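PDB 3PNN: conserved domain protein, which probably transfers a sugar unit to form a glycosidic linkage, as a putative cytoplasmic glycosyltransferase with a Rossmann-like alpha/beta/alpha fold. Local coordinates for residues C171-V183 / V253-V266. Residues are numbered along the deposited sequence; the frame is centred on the assembly and turned at random.
Sequences CQVDEKHLLTGVV and VNDLIRSGRASVEV
L179 meets I257 CD1 with its CG and CD2, V253 CG1 with CD2, and V264 CB and V266 CG2 with its CB, an example of how one leucine can join a hairpin to both a helix and the strand that follows it. With its CG anti to the backbone N (chi1 -171°), the leucine sends CD2 against the helix, 4.0 Å from V253 CG1, the two side chains crossing at about a right angle. I257 CD1 reaches L179 CG at 3.9 Å, these two side chains crossing obliquely. Beyond the leucine, V266 CG2 rests 3.8 Å from V173 CG2, bringing in the hairpin's other strand.

Backbone bonds frame this apolar core: L179 N gives to V264 O at 2.9 Å and V266 N to H177 O at 2.9 Å, on either side of the single bridge between L178 and E265. Further along, a water links L179 O to V264 N in place of a direct bond. N254 instead uses its side chain: CG anti to N (chi1 -170°) carries OD1 to V182 N at 3.1 Å, the donor tilted 32° from the carbonyl plane.

D174 OD1 takes K176 N and L178 N from opposite faces of its carboxylate, pinning the type I turn. Thus a beta-hairpin with a classic bulge, T180 and G181 facing Q172, docks on a helix-loop-strand unit of the Rossmann-like fold, whose strand 263-268 pairs in parallel with strand 148-155.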
loop_
_atom_site.group_PDB
_atom_site.type_symbol
_atom_site.label_atom_id
_atom_site.label_comp_id
_atom_site.label_asym_id
_atom_site.label_seq_id
_atom_site.Cartn_x
_atom_site.Cartn_y
_atom_site.Cartn_z
ATOM N N CYS A 171 -5.559 1.441 -13.858
ATOM C CA CYS A 171 -6.573 0.401 -13.760
ATOM C C CYS A 171 -7.581 0.428 -14.899
ATOM O O CYS A 171 -8.014 1.491 -15.319
ATOM C CB CYS A 171 -7.355 0.582 -12.461
ATOM S SG CYS A 171 -6.357 0.280 -11.023
ATOM N N GLN A 172 -7.960 -0.755 -15.372
ATOM C CA GLN A 172 -9.111 -0.891 -16.259
ATOM C C GLN A 172 -10.250 -1.400 -15.401
ATOM O O GLN A 172 -10.095 -2.401 -14.703
ATOM C CB GLN A 172 -8.816 -1.892 -17.373
ATOM C CG GLN A 172 -7.522 -1.580 -18.115
ATOM C CD GLN A 172 -7.533 -0.177 -18.687
ATOM O OE1 GLN A 172 -8.526 0.248 -19.279
ATOM N NE2 GLN A 172 -6.434 0.556 -18.504
ATOM N N VAL A 173 -11.390 -0.712 -15.446
ATOM C CA VAL A 173 -12.520 -1.052 -14.581
ATOM C C VAL A 173 -13.805 -1.134 -15.402
ATOM O O VAL A 173 -14.110 -0.235 -16.191
ATOM C CB VAL A 173 -12.685 -0.021 -13.450
ATOM C CG1 VAL A 173 -13.773 -0.457 -12.471
ATOM C CG2 VAL A 173 -11.363 0.174 -12.706
ATOM N N ASP A 174 -14.555 -2.215 -15.231
ATOM C CA ASP A 174 -15.730 -2.425 -16.083
ATOM C C ASP A 174 -16.976 -1.792 -15.469
ATOM O O ASP A 174 -16.909 -1.177 -14.408
ATOM C CB ASP A 174 -15.937 -3.915 -16.411
ATOM C CG ASP A 174 -16.377 -4.739 -15.204
ATOM O OD1 ASP A 174 -16.873 -4.162 -14.206
ATOM O OD2 ASP A 174 -16.239 -5.980 -15.259
ATOM N N GLU A 175 -18.114 -1.935 -16.143
ATOM C CA GLU A 175 -19.337 -1.257 -15.715
ATOM C C GLU A 175 -19.893 -1.776 -14.388
ATOM O O GLU A 175 -20.721 -1.121 -13.767
ATOM C CB GLU A 175 -20.411 -1.353 -16.804
ATOM C CG GLU A 175 -20.049 -0.623 -18.085
ATOM C CD GLU A 175 -21.162 -0.686 -19.119
ATOM O OE1 GLU A 175 -21.776 0.370 -19.395
ATOM O OE2 GLU A 175 -21.426 -1.791 -19.643
ATOM N N LYS A 176 -19.455 -2.955 -13.965
ATOM C CA LYS A 176 -19.857 -3.493 -12.672
ATOM C C LYS A 176 -18.877 -3.082 -11.579
ATOM O O LYS A 176 -18.915 -3.617 -10.473
ATOM C CB LYS A 176 -19.982 -5.016 -12.736
ATOM C CG LYS A 176 -20.988 -5.501 -13.764
ATOM C CD LYS A 176 -20.971 -7.022 -13.885
ATOM C CE LYS A 176 -22.031 -7.500 -14.873
ATOM N NZ LYS A 176 -22.082 -8.989 -14.984
ATOM N N HIS A 177 -17.998 -2.128 -11.889
ATOM C CA HIS A 177 -17.013 -1.654 -10.921
ATOM C C HIS A 177 -15.993 -2.734 -10.545
ATOM O O HIS A 177 -15.445 -2.715 -9.449
ATOM C CB HIS A 177 -17.705 -1.114 -9.666
ATOM C CG HIS A 177 -18.529 0.112 -9.923
ATOM N ND1 HIS A 177 -19.592 0.121 -10.800
ATOM C CD2 HIS A 177 -18.436 1.370 -9.435
ATOM C CE1 HIS A 177 -20.123 1.329 -10.836
ATOM N NE2 HIS A 177 -19.441 2.106 -10.016
ATOM N N LEU A 178 -15.740 -3.665 -11.459
ATOM C CA LEU A 178 -14.753 -4.713 -11.222
ATOM C C LEU A 178 -13.479 -4.445 -12.011
ATOM O O LEU A 178 -13.529 -4.071 -13.191
ATOM C CB LEU A 178 -15.314 -6.085 -11.595
ATOM C CG LEU A 178 -16.492 -6.570 -10.750
ATOM C CD1 LEU A 178 -17.051 -7.860 -11.366
ATOM C CD2 LEU A 178 -16.067 -6.787 -9.293
ATOM N N LEU A 179 -12.349 -4.637 -11.340
ATOM C CA LEU A 179 -11.026 -4.457 -11.927
ATOM C C LEU A 179 -10.794 -5.537 -12.976
ATOM O O LEU A 179 -10.941 -6.729 -12.695
ATOM C CB LEU A 179 -9.954 -4.573 -10.827
ATOM C CG LEU A 179 -8.523 -4.211 -11.218
ATOM C CD1 LEU A 179 -8.492 -2.762 -11.678
ATOM C CD2 LEU A 179 -7.524 -4.460 -10.056
ATOM N N THR A 180 -10.447 -5.140 -14.192
ATOM C CA THR A 180 -10.177 -6.140 -15.222
ATOM C C THR A 180 -8.693 -6.176 -15.549
ATOM O O THR A 180 -8.217 -7.109 -16.191
ATOM C CB THR A 180 -10.981 -5.889 -16.514
ATOM O OG1 THR A 180 -10.593 -4.630 -17.070
ATOM C CG2 THR A 180 -12.472 -5.878 -16.227
ATOM N N GLY A 181 -7.962 -5.159 -15.102
ATOM C CA GLY A 181 -6.527 -5.113 -15.332
ATOM C C GLY A 181 -5.870 -3.992 -14.555
ATOM O O GLY A 181 -6.457 -2.931 -14.367
ATOM N N VAL A 182 -4.646 -4.223 -14.095
ATOM C CA VAL A 182 -3.869 -3.166 -13.479
ATOM C C VAL A 182 -2.396 -3.331 -13.855
ATOM O O VAL A 182 -1.832 -4.431 -13.776
ATOM C CB VAL A 182 -4.084 -3.123 -11.942
ATOM C CG1 VAL A 182 -3.782 -4.483 -11.311
ATOM C CG2 VAL A 182 -3.248 -2.027 -11.314
ATOM N N VAL A 183 -1.790 -2.245 -14.308
ATOM C CA VAL A 183 -0.394 -2.288 -14.728
ATOM C C VAL A 183 0.336 -1.018 -14.296
ATOM O O VAL A 183 -0.112 0.101 -14.575
ATOM C CB VAL A 183 -0.262 -2.444 -16.255
ATOM C CG1 VAL A 183 -0.952 -3.725 -16.734
ATOM C CG2 VAL A 183 -0.841 -1.229 -16.955
ATOM N N VAL A 253 -2.181 -9.541 -8.443
ATOM C CA VAL A 253 -3.607 -9.247 -8.560
ATOM C C VAL A 253 -4.034 -9.334 -10.025
ATOM O O VAL A 253 -5.065 -9.919 -10.357
ATOM C CB VAL A 253 -3.955 -7.862 -7.987
ATOM C CG1 VAL A 253 -5.360 -7.434 -8.413
ATOM C CG2 VAL A 253 -3.833 -7.873 -6.452
ATOM N N ASN A 254 -3.225 -8.762 -10.904
ATOM C CA ASN A 254 -3.530 -8.810 -12.331
ATOM C C ASN A 254 -3.631 -10.253 -12.841
ATOM O O ASN A 254 -4.526 -10.603 -13.631
ATOM C CB ASN A 254 -2.477 -8.010 -13.106
ATOM C CG ASN A 254 -2.854 -7.798 -14.561
ATOM O OD1 ASN A 254 -3.795 -7.062 -14.873
ATOM N ND2 ASN A 254 -2.112 -8.428 -15.459
ATOM N N ASP A 255 -2.731 -11.109 -12.370
ATOM C CA ASP A 255 -2.730 -12.494 -12.813
ATOM C C ASP A 255 -3.982 -13.221 -12.348
ATOM O O ASP A 255 -4.573 -13.995 -13.098
ATOM C CB ASP A 255 -1.492 -13.224 -12.295
ATOM C CG ASP A 255 -1.375 -14.633 -12.871
ATOM O OD1 ASP A 255 -0.723 -14.791 -13.922
ATOM O OD2 ASP A 255 -1.952 -15.577 -12.287
ATOM N N LEU A 256 -4.385 -12.978 -11.100
ATOM C CA LEU A 256 -5.546 -13.652 -10.530
ATOM C C LEU A 256 -6.856 -13.231 -11.186
ATOM O O LEU A 256 -7.755 -14.054 -11.411
ATOM C CB LEU A 256 -5.614 -13.386 -9.025
ATOM C CG LEU A 256 -4.489 -14.001 -8.192
ATOM C CD1 LEU A 256 -4.696 -13.619 -6.720
ATOM C CD2 LEU A 256 -4.479 -15.517 -8.363
ATOM N N ILE A 257 -6.996 -11.942 -11.474
ATOM C CA ILE A 257 -8.206 -11.505 -12.165
ATOM C C ILE A 257 -8.238 -11.981 -13.607
ATOM O O ILE A 257 -9.293 -12.339 -14.121
ATOM C CB ILE A 257 -8.451 -9.968 -12.082
ATOM C CG1 ILE A 257 -7.319 -9.176 -12.713
ATOM C CG2 ILE A 257 -8.577 -9.528 -10.649
ATOM C CD1 ILE A 257 -7.262 -7.730 -12.147
ATOM N N ARG A 258 -7.090 -12.017 -14.270
ATOM C CA ARG A 258 -7.074 -12.529 -15.637
ATOM C C ARG A 258 -7.452 -14.015 -15.732
ATOM O O ARG A 258 -8.101 -14.430 -16.690
ATOM C CB ARG A 258 -5.722 -12.275 -16.300
ATOM C CG ARG A 258 -5.448 -10.795 -16.540
ATOM C CD ARG A 258 -4.170 -10.595 -17.331
ATOM N NE ARG A 258 -4.169 -11.367 -18.571
ATOM C CZ ARG A 258 -4.602 -10.906 -19.744
ATOM N NH1 ARG A 258 -5.073 -9.666 -19.843
ATOM N NH2 ARG A 258 -4.565 -11.683 -20.819
ATOM N N SER A 259 -7.058 -14.813 -14.745
ATOM C CA SER A 259 -7.393 -16.235 -14.758
ATOM C C SER A 259 -8.844 -16.477 -14.296
ATOM O O SER A 259 -9.405 -17.563 -14.492
ATOM C CB SER A 259 -6.434 -16.991 -13.850
ATOM O OG SER A 259 -6.689 -16.617 -12.509
ATOM N N GLY A 260 -9.452 -15.464 -13.690
ATOM C CA GLY A 260 -10.787 -15.608 -13.127
ATOM C C GLY A 260 -10.836 -16.130 -11.690
ATOM O O GLY A 260 -11.921 -16.287 -11.128
ATOM N N ARG A 261 -9.678 -16.410 -11.088
ATOM C CA ARG A 261 -9.652 -16.910 -9.706
ATOM C C ARG A 261 -9.985 -15.861 -8.658
ATOM O O ARG A 261 -10.361 -16.203 -7.540
ATOM C CB ARG A 261 -8.318 -17.581 -9.365
ATOM C CG ARG A 261 -8.136 -18.909 -10.085
ATOM C CD ARG A 261 -6.955 -19.695 -9.548
ATOM N NE ARG A 261 -5.675 -19.052 -9.844
ATOM C CZ ARG A 261 -4.506 -19.469 -9.359
ATOM N NH1 ARG A 261 -4.457 -20.530 -8.555
ATOM N NH2 ARG A 261 -3.384 -18.830 -9.673
ATOM N N ALA A 262 -9.837 -14.588 -9.008
ATOM C CA ALA A 262 -10.229 -13.519 -8.095
ATOM C C ALA A 262 -11.003 -12.439 -8.826
ATOM O O ALA A 262 -10.848 -12.248 -10.036
ATOM C CB ALA A 262 -9.020 -12.916 -7.413
ATOM N N SER A 263 -11.860 -11.759 -8.083
ATOM C CA SER A 263 -12.515 -10.567 -8.583
ATOM C C SER A 263 -12.209 -9.469 -7.589
ATOM O O SER A 263 -12.076 -9.725 -6.390
ATOM C CB SER A 263 -14.026 -10.779 -8.708
ATOM O OG SER A 263 -14.587 -11.111 -7.454
ATOM N N VAL A 264 -12.066 -8.248 -8.086
ATOM C CA VAL A 264 -11.651 -7.149 -7.230
ATOM C C VAL A 264 -12.636 -6.015 -7.467
ATOM O O VAL A 264 -12.710 -5.486 -8.572
ATOM C CB VAL A 264 -10.216 -6.668 -7.569
ATOM C CG1 VAL A 264 -9.828 -5.470 -6.687
ATOM C CG2 VAL A 264 -9.192 -7.820 -7.407
ATOM N N GLU A 265 -13.409 -5.655 -6.448
ATOM C CA GLU A 265 -14.308 -4.510 -6.594
ATOM C C GLU A 265 -13.531 -3.226 -6.346
ATOM O O GLU A 265 -12.793 -3.114 -5.360
ATOM C CB GLU A 265 -15.507 -4.585 -5.633
ATOM C CG GLU A 265 -16.372 -3.302 -5.709
ATOM C CD GLU A 265 -17.581 -3.294 -4.764
ATOM O OE1 GLU A 265 -17.746 -4.234 -3.961
ATOM O OE2 GLU A 265 -18.377 -2.332 -4.834
ATOM N N VAL A 266 -13.698 -2.250 -7.233
ATOM C CA VAL A 266 -13.029 -0.963 -7.077
ATOM C C VAL A 266 -13.958 0.006 -6.336
ATOM O O VAL A 266 -15.054 0.314 -6.815
ATOM C CB VAL A 266 -12.622 -0.351 -8.437
ATOM C CG1 VAL A 266 -11.944 1.021 -8.231
ATOM C CG2 VAL A 266 -11.693 -1.296 -9.188
HETATM O O HOH W 1 -12.233 -8.271 -10.868
HETATM O O HOH W 2 -6.221 -7.552 -18.174
#